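Local coordinates for sortase family protein (Clostridium perfringens, PDB 6IXZ), which is a class C sortase, probably a cysteine transpeptidase that joins pilin subunits through an acyl-thioester intermediate, at residues A[36-39]-A[40-44]. Numbering follows the deposited sequence.
Sequences YNYD and LFNGT
T44 reaches back to the carbonyl of D39 with two donors, where the helix 23-41 runs out. Its backbone N lies 3.0 Å from D39 O, close to the line of the C=O bond, with an N-H...O angle of 160°. Its OG1 gives the same oxygen a second hydrogen bond, 3.1 Å long and more from the flank; a chi1 of 57° swings the hydroxyl over the backbone, toward D39. Threonine suits the place because its short side chain carries a donor right beside the backbone. With G43 N bonded to L40 O at 3.3 Å, this is a Schellman motif, and G43 is its C' residue: the positive phi of 69° that reverses the chain is easiest for glycine. N42, the first residue to leave helical angles, sends its N-H only weakly to Y38 O (3.0 Å) and to D39 O. Just upstream, i to i+4 bonds satisfy Y36 O, from L40 N (a short 2.6 Å), and N37 O, from F41 N (2.9 Å). The same spacing sets L40 alongside Y36, leucine's branched end bringing CD2 within 4.2 Å of ring atom CE2. N37 is buried, its amide satisfied elsewhere: OD1 accepts from L96 N, and ND2 is also hydrogen-bonded.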
loop_
_atom_site.group_PDB
_atom_site.type_symbol
_atom_site.label_atom_id
_atom_site.label_comp_id
_atom_site.label_asym_id
_atom_site.label_seq_id
_atom_site.Cartn_x
_atom_site.Cartn_y
_atom_site.Cartn_z
ATOM N N TYR A 36 -13.285 -9.331 0.871
ATOM C CA TYR A 36 -13.180 -8.190 1.767
ATOM C C TYR A 36 -13.273 -6.855 1.030
ATOM O O TYR A 36 -14.176 -6.060 1.289
ATOM C CB TYR A 36 -11.860 -8.265 2.536
ATOM C CG TYR A 36 -11.586 -7.017 3.323
ATOM C CD1 TYR A 36 -12.345 -6.711 4.445
ATOM C CD2 TYR A 36 -10.719 -6.040 2.830
ATOM C CE1 TYR A 36 -12.129 -5.537 5.145
ATOM C CE2 TYR A 36 -10.494 -4.863 3.524
ATOM C CZ TYR A 36 -11.197 -4.617 4.681
ATOM O OH TYR A 36 -10.970 -3.443 5.357
ATOM N N ASN A 37 -12.441 -6.685 0.005
ATOM C CA ASN A 37 -12.437 -5.453 -0.819
ATOM C C ASN A 37 -13.808 -5.146 -1.444
ATOM O O ASN A 37 -14.179 -3.987 -1.612
ATOM C CB ASN A 37 -11.378 -5.561 -1.947
ATOM C CG ASN A 37 -9.952 -5.326 -1.455
ATOM O OD1 ASN A 37 -9.725 -4.897 -0.322
ATOM N ND2 ASN A 37 -8.989 -5.559 -2.326
ATOM N N TYR A 38 -14.481 -6.187 -1.909
ATOM C CA TYR A 38 -15.828 -6.056 -2.484
ATOM C C TYR A 38 -16.800 -5.662 -1.385
ATOM O O TYR A 38 -17.573 -4.712 -1.525
ATOM C CB TYR A 38 -16.252 -7.384 -3.134
ATOM C CG TYR A 38 -17.723 -7.482 -3.529
ATOM C CD1 TYR A 38 -18.684 -7.881 -2.609
ATOM C CD2 TYR A 38 -18.133 -7.253 -4.846
ATOM C CE1 TYR A 38 -20.022 -7.992 -2.966
ATOM C CE2 TYR A 38 -19.474 -7.347 -5.205
ATOM C CZ TYR A 38 -20.408 -7.721 -4.262
ATOM O OH TYR A 38 -21.729 -7.847 -4.615
ATOM N N ASP A 39 -16.728 -6.370 -0.263
ATOM C CA ASP A 39 -17.540 -6.024 0.893
ATOM C C ASP A 39 -17.256 -4.619 1.335
ATOM O O ASP A 39 -18.141 -3.961 1.876
ATOM C CB ASP A 39 -17.276 -6.959 2.070
ATOM C CG ASP A 39 -17.974 -8.291 1.927
ATOM O OD1 ASP A 39 -18.801 -8.441 1.009
ATOM O OD2 ASP A 39 -17.654 -9.207 2.717
ATOM N N LEU A 40 -15.990 -4.204 1.250
ATOM C CA LEU A 40 -15.611 -2.875 1.727
ATOM C C LEU A 40 -16.153 -1.790 0.788
ATOM O O LEU A 40 -16.680 -0.785 1.230
ATOM C CB LEU A 40 -14.084 -2.764 1.909
ATOM C CG LEU A 40 -13.512 -1.365 2.208
ATOM C CD1 LEU A 40 -13.785 -0.915 3.648
ATOM C CD2 LEU A 40 -12.017 -1.315 1.911
ATOM N N PHE A 41 -16.072 -2.023 -0.518
ATOM C CA PHE A 41 -16.691 -1.140 -1.499
ATOM C C PHE A 41 -18.219 -1.048 -1.313
ATOM O O PHE A 41 -18.841 -0.057 -1.706
ATOM C CB PHE A 41 -16.347 -1.652 -2.902
ATOM C CG PHE A 41 -17.032 -0.917 -4.012
ATOM C CD1 PHE A 41 -17.894 -1.582 -4.868
ATOM C CD2 PHE A 41 -16.722 0.411 -4.273
ATOM C CE1 PHE A 41 -18.513 -0.907 -5.912
ATOM C CE2 PHE A 41 -17.341 1.095 -5.297
ATOM C CZ PHE A 41 -18.239 0.435 -6.125
ATOM N N ASN A 42 -18.810 -2.078 -0.715
ATOM C CA ASN A 42 -20.260 -2.167 -0.523
ATOM C C ASN A 42 -20.723 -1.883 0.897
ATOM O O ASN A 42 -21.850 -2.197 1.249
ATOM C CB ASN A 42 -20.747 -3.562 -0.924
ATOM C CG ASN A 42 -20.505 -3.849 -2.385
ATOM O OD1 ASN A 42 -20.062 -4.932 -2.757
ATOM N ND2 ASN A 42 -20.701 -2.840 -3.215
ATOM N N GLY A 43 -19.854 -1.308 1.718
ATOM C CA GLY A 43 -20.268 -0.775 3.015
ATOM C C GLY A 43 -20.678 -1.833 4.022
ATOM O O GLY A 43 -21.322 -1.521 5.018
ATOM N N THR A 44 -20.276 -3.079 3.785
ATOM C CA THR A 44 -20.657 -4.180 4.665
ATOM C C THR A 44 -19.500 -4.712 5.508
ATOM O O THR A 44 -19.726 -5.493 6.418
ATOM C CB THR A 44 -21.314 -5.352 3.891
ATOM O OG1 THR A 44 -20.433 -5.832 2.869
ATOM C CG2 THR A 44 -22.623 -4.917 3.251
#